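Local coordinates for putative uncharacterized protein (Coprinopsis cinerea, PDB 3W9A), which probably hydrolyses beta-glucans such as cellulose, as a fungal glycoside hydrolase of family 131 with a beta-jelly-roll catalytic domain, at residues A[139-147]-A[183-191]. Sequence-based numbering, arbitrary orientation.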
ATOM      1  N   TRP A 139      -3.133  11.640  -2.726  1.00 13.90           N
ATOM      2  CA  TRP A 139      -4.157  10.833  -2.056  1.00 13.91           C
ATOM      3  C   TRP A 139      -5.517  11.298  -2.478  1.00 14.09           C
ATOM      4  O   TRP A 139      -5.786  12.513  -2.531  1.00 14.33           O
ATOM      5  CB  TRP A 139      -4.068  10.945  -0.541  1.00 13.74           C
ATOM      6  CG  TRP A 139      -5.094  10.149   0.181  1.00 13.71           C
ATOM      7  CD1 TRP A 139      -5.158   8.782   0.280  1.00 14.08           C
ATOM      8  CD2 TRP A 139      -6.214  10.654   0.911  1.00 13.26           C
ATOM      9  NE1 TRP A 139      -6.253   8.417   1.031  1.00 14.20           N
ATOM     10  CE2 TRP A 139      -6.907   9.549   1.438  1.00 13.42           C
ATOM     11  CE3 TRP A 139      -6.697  11.937   1.173  1.00 13.23           C
ATOM     12  CZ2 TRP A 139      -8.065   9.688   2.201  1.00 13.50           C
ATOM     13  CZ3 TRP A 139      -7.839  12.072   1.945  1.00 13.31           C
ATOM     14  CH2 TRP A 139      -8.510  10.958   2.448  1.00 13.31           C
ATOM     15  N   TYR A 140      -6.378  10.328  -2.760  1.00 13.57           N
ATOM     16  CA  TYR A 140      -7.727  10.580  -3.208  1.00 13.73           C
ATOM     17  C   TYR A 140      -8.748   9.995  -2.242  1.00 14.22           C
ATOM     18  O   TYR A 140      -8.508   8.966  -1.590  1.00 13.90           O
ATOM     19  CB  TYR A 140      -7.922   9.956  -4.573  1.00 13.74           C
ATOM     20  CG  TYR A 140      -7.119  10.619  -5.653  1.00 13.86           C
ATOM     21  CD1 TYR A 140      -7.740  11.402  -6.622  1.00 14.19           C
ATOM     22  CD2 TYR A 140      -5.741  10.498  -5.689  1.00 14.07           C
ATOM     23  CE1 TYR A 140      -7.007  12.016  -7.624  1.00 14.51           C
ATOM     24  CE2 TYR A 140      -4.993  11.126  -6.673  1.00 14.32           C
ATOM     25  CZ  TYR A 140      -5.627  11.876  -7.640  1.00 14.29           C
ATOM     26  OH  TYR A 140      -4.880  12.480  -8.628  1.00 14.61           O
ATOM     27  N   ALA A 141      -9.901  10.647  -2.173  1.00 14.76           N
ATOM     28  CA  ALA A 141     -11.044  10.125  -1.424  1.00 15.90           C
ATOM     29  C   ALA A 141     -12.327  10.483  -2.165  1.00 17.43           C
ATOM     30  O   ALA A 141     -12.553  11.655  -2.499  1.00 17.62           O
ATOM     31  CB  ALA A 141     -11.060  10.673  -0.013  1.00 16.12           C
ATOM     32  N   GLY A 142     -13.150   9.473  -2.455  1.00 18.35           N
ATOM     33  CA  GLY A 142     -14.410   9.696  -3.165  1.00 19.35           C
ATOM     34  C   GLY A 142     -14.249  10.102  -4.623  1.00 19.76           C
ATOM     35  O   GLY A 142     -15.198  10.543  -5.238  1.00 20.77           O
ATOM     36  N   GLY A 143     -13.059   9.922  -5.184  1.00 20.71           N
ATOM     37  CA  GLY A 143     -12.779  10.269  -6.579  1.00 21.54           C
ATOM     38  C   GLY A 143     -12.017  11.579  -6.757  1.00 21.87           C
ATOM     39  O   GLY A 143     -11.680  11.946  -7.879  1.00 22.47           O
ATOM     40  N   THR A 144     -11.736  12.273  -5.652  1.00 22.32           N
ATOM     41  CA  THR A 144     -11.160  13.611  -5.679  1.00 22.49           C
ATOM     42  C   THR A 144      -9.847  13.662  -4.893  1.00 21.20           C
ATOM     43  O   THR A 144      -9.806  13.252  -3.719  1.00 18.81           O
ATOM     44  CB  THR A 144     -12.117  14.624  -5.016  1.00 23.19           C
ATOM     45  OG1 THR A 144     -13.426  14.505  -5.580  1.00 24.27           O
ATOM     46  CG2 THR A 144     -11.623  16.040  -5.191  1.00 24.21           C
ATOM     47  N   GLU A 145      -8.793  14.196  -5.521  1.00 20.24           N
ATOM     48  CA  GLU A 145      -7.519  14.434  -4.824  1.00 20.28           C
ATOM     49  C   GLU A 145      -7.720  15.393  -3.664  1.00 19.78           C
ATOM     50  O   GLU A 145      -8.268  16.481  -3.853  1.00 20.96           O
ATOM     51  CB  GLU A 145      -6.454  15.025  -5.767  1.00 21.03           C
ATOM     52  CG  GLU A 145      -5.065  15.112  -5.138  1.00 21.26           C
ATOM     53  CD  GLU A 145      -4.013  15.684  -6.076  1.00 21.98           C
ATOM     54  OE1 GLU A 145      -4.112  16.863  -6.458  1.00 22.05           O
ATOM     55  OE2 GLU A 145      -3.072  14.951  -6.428  1.00 23.08           O
ATOM     56  N   ARG A 146      -7.277  14.998  -2.478  1.00 18.98           N
ATOM     57  CA  ARG A 146      -7.361  15.845  -1.292  1.00 19.25           C
ATOM     58  C   ARG A 146      -5.990  16.279  -0.784  1.00 18.87           C
ATOM     59  O   ARG A 146      -5.892  17.157   0.067  1.00 17.93           O
ATOM     60  CB  ARG A 146      -8.093  15.115  -0.154  1.00 19.37           C
ATOM     61  CG  ARG A 146      -9.317  14.327  -0.565  1.00 18.91           C
ATOM     62  CD  ARG A 146     -10.339  15.199  -1.258  1.00 19.44           C
ATOM     63  NE  ARG A 146     -11.497  14.412  -1.685  1.00 19.67           N
ATOM     64  CZ  ARG A 146     -12.770  14.706  -1.415  1.00 19.60           C
ATOM     65  NH1 ARG A 146     -13.097  15.799  -0.737  1.00 20.36           N
ATOM     66  NH2 ARG A 146     -13.728  13.914  -1.866  1.00 18.91           N
ATOM     67  N   TRP A 147      -4.926  15.669  -1.292  1.00 18.30           N
ATOM     68  CA  TRP A 147      -3.603  15.880  -0.726  1.00 17.71           C
ATOM     69  C   TRP A 147      -2.572  15.347  -1.697  1.00 17.63           C
ATOM     70  O   TRP A 147      -2.830  14.378  -2.410  1.00 16.95           O
ATOM     71  CB  TRP A 147      -3.535  15.136   0.604  1.00 18.09           C
ATOM     72  CG  TRP A 147      -2.243  15.199   1.360  1.00 18.39           C
ATOM     73  CD1 TRP A 147      -1.965  16.001   2.419  1.00 18.88           C
ATOM     74  CD2 TRP A 147      -1.083  14.378   1.163  1.00 18.83           C
ATOM     75  NE1 TRP A 147      -0.699  15.758   2.876  1.00 19.40           N
ATOM     76  CE2 TRP A 147      -0.133  14.769   2.117  1.00 18.74           C
ATOM     77  CE3 TRP A 147      -0.748  13.377   0.253  1.00 18.68           C
ATOM     78  CZ2 TRP A 147       1.123  14.185   2.203  1.00 18.93           C
ATOM     79  CZ3 TRP A 147       0.509  12.803   0.335  1.00 19.09           C
ATOM     80  CH2 TRP A 147       1.423  13.201   1.308  1.00 18.68           C
ATOM     81  N   LYS A 183      -2.751  14.097  11.237  1.00 16.91           N
ATOM     82  CA  LYS A 183      -3.942  14.068  10.396  1.00 17.12           C
ATOM     83  C   LYS A 183      -3.946  15.276   9.443  1.00 17.76           C
ATOM     84  O   LYS A 183      -4.194  16.405   9.853  1.00 17.89           O
ATOM     85  CB  LYS A 183      -5.220  14.025  11.239  1.00 16.94           C
ATOM     86  CG  LYS A 183      -6.457  13.675  10.427  1.00 17.02           C
ATOM     87  CD  LYS A 183      -7.666  13.331  11.292  1.00 16.77           C
ATOM     88  CE  LYS A 183      -8.817  12.780  10.448  1.00 16.58           C
ATOM     89  NZ  LYS A 183      -9.894  12.118  11.246  1.00 16.20           N
ATOM     90  N   VAL A 184      -3.668  15.021   8.170  1.00 17.68           N
ATOM     91  CA  VAL A 184      -3.504  16.087   7.165  1.00 17.87           C
ATOM     92  C   VAL A 184      -4.777  16.331   6.359  1.00 18.02           C
ATOM     93  O   VAL A 184      -4.962  17.405   5.773  1.00 18.90           O
ATOM     94  CB  VAL A 184      -2.328  15.778   6.206  1.00 17.83           C
ATOM     95  CG1 VAL A 184      -1.002  15.983   6.922  1.00 17.61           C
ATOM     96  CG2 VAL A 184      -2.423  14.354   5.652  1.00 17.52           C
ATOM     97  N   VAL A 185      -5.668  15.346   6.325  1.00 17.84           N
ATOM     98  CA  VAL A 185      -6.976  15.544   5.712  1.00 17.72           C
ATOM     99  C   VAL A 185      -8.074  15.022   6.641  1.00 18.11           C
ATOM    100  O   VAL A 185      -8.121  13.832   6.972  1.00 16.77           O
ATOM    101  CB  VAL A 185      -7.097  14.898   4.307  1.00 17.55           C
ATOM    102  CG1 VAL A 185      -8.451  15.232   3.688  1.00 17.94           C
ATOM    103  CG2 VAL A 185      -5.968  15.359   3.383  1.00 17.39           C
ATOM    104  N   GLN A 186      -8.954  15.937   7.044  1.00 18.35           N
ATOM    105  CA  GLN A 186     -10.135  15.597   7.824  1.00 18.95           C
ATOM    106  C   GLN A 186     -11.025  14.728   6.981  1.00 19.00           C
ATOM    107  O   GLN A 186     -10.977  14.802   5.754  1.00 17.98           O
ATOM    108  CB  GLN A 186     -10.904  16.857   8.226  1.00 19.25           C
ATOM    109  CG  GLN A 186     -10.184  17.730   9.229  1.00 19.58           C
ATOM    110  CD  GLN A 186      -9.813  16.969  10.475  1.00 20.25           C
ATOM    111  OE1 GLN A 186     -10.663  16.324  11.095  1.00 20.59           O
ATOM    112  NE2 GLN A 186      -8.539  17.017  10.843  1.00 20.20           N
ATOM    113  N   ASN A 187     -11.871  13.939   7.638  1.00 19.55           N
ATOM    114  CA  ASN A 187     -12.669  12.925   6.937  1.00 19.37           C
ATOM    115  C   ASN A 187     -13.634  13.552   5.940  1.00 19.52           C
ATOM    116  O   ASN A 187     -14.241  14.581   6.226  1.00 19.87           O
ATOM    117  CB  ASN A 187     -13.418  12.022   7.926  1.00 19.27           C
ATOM    118  CG  ASN A 187     -12.578  10.852   8.403  1.00 19.58           C
ATOM    119  OD1 ASN A 187     -13.001   9.697   8.336  1.00 20.49           O
ATOM    120  ND2 ASN A 187     -11.388  11.136   8.863  1.00 18.57           N
ATOM    121  N   VAL A 188     -13.741  12.933   4.766  1.00 19.66           N
ATOM    122  CA  VAL A 188     -14.619  13.395   3.687  1.00 19.69           C
ATOM    123  C   VAL A 188     -15.506  12.235   3.246  1.00 19.75           C
ATOM    124  O   VAL A 188     -15.113  11.075   3.398  1.00 19.47           O
ATOM    125  CB  VAL A 188     -13.812  13.923   2.467  1.00 20.69           C
ATOM    126  CG1 VAL A 188     -12.808  14.987   2.899  1.00 20.77           C
ATOM    127  CG2 VAL A 188     -13.098  12.798   1.729  1.00 20.29           C
ATOM    128  N   PRO A 189     -16.700  12.530   2.704  1.00 20.14           N
ATOM    129  CA  PRO A 189     -17.575  11.420   2.323  1.00 20.10           C
ATOM    130  C   PRO A 189     -17.029  10.530   1.212  1.00 19.30           C
ATOM    131  O   PRO A 189     -16.414  11.007   0.266  1.00 18.85           O
ATOM    132  CB  PRO A 189     -18.862  12.124   1.868  1.00 20.78           C
ATOM    133  CG  PRO A 189     -18.875  13.410   2.630  1.00 20.69           C
ATOM    134  CD  PRO A 189     -17.426  13.820   2.709  1.00 20.56           C
ATOM    135  N   ALA A 190     -17.250   9.229   1.354  1.00 19.32           N
ATOM    136  CA  ALA A 190     -16.951   8.283   0.293  1.00 18.56           C
ATOM    137  C   ALA A 190     -17.739   7.023   0.541  1.00 18.36           C
ATOM    138  O   ALA A 190     -18.150   6.752   1.674  1.00 18.22           O
ATOM    139  CB  ALA A 190     -15.457   7.972   0.249  1.00 18.93           C
ATOM    140  N   ASN A 191     -17.936   6.239  -0.513  1.00 18.42           N
ATOM    141  CA  ASN A 191     -18.578   4.942  -0.364  1.00 18.19           C
ATOM    142  C   ASN A 191     -17.536   3.941   0.143  1.00 16.57           C
ATOM    143  O   ASN A 191     -16.792   3.350  -0.633  1.00 15.14           O
ATOM    144  CB  ASN A 191     -19.219   4.489  -1.672  1.00 19.09           C
ATOM    145  CG  ASN A 191     -19.924   3.146  -1.539  1.00 20.05           C
ATOM    146  OD1 ASN A 191     -19.928   2.522  -0.470  1.00 20.59           O
ATOM    147  ND2 ASN A 191     -20.519   2.695  -2.625  1.00 20.70           N
TER
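V184 lies against the pyrrole side of W147: its CG2 methyl comes within 3.6 Å of NE1, with CD1 almost as near, and the two side chains meet at a slant. The indole reaches this methyl because its CG stands anti to the backbone N (chi1 179°), while F159 meets the same ring nearly at right angles. V185, next along the chain, divides its two methyls among three partners. CG1 approaches W139 CZ3 at 3.7 Å, at the edge of the indole and near its plane, and also touches R146 CB; CG2 packs on W147 CB at 3.7 Å. Two of these partners, R146 and W147, both stand opposite W139, a classic beta bulge, and V184 and V185 form a second one opposite L172. The contact brings the hairpin at the margin of one antiparallel sheet of the jelly roll, strands 136–141 and 144–150, against strand 182–189 at the edge of the other; the hairpin is closed by a type I' turn from A141 to T144, and no hydrogen bond links the two segments. Further along, V188 sets CG2 over the centre of the R146 guanidinium, 3.7 Å from CZ, while T144 CG2 covers part of the opposite face. That V188 methyl also presses on A141 CB at 3.4 Å, a tight fit. Bent at chi2 (-57°), the arginine folds back over its own hairpin, where NH2 donates to A141 O at 2.6 Å and NE adds weak bonds to A141 O and T144 O. A leucine in place of R146 would probably leave A141 O and T144 O without the arginine's N-H groups and V188 without the flat surface it rests on. At the turn, A190 CB lies 3.9 Å from G142 N and also touches F123.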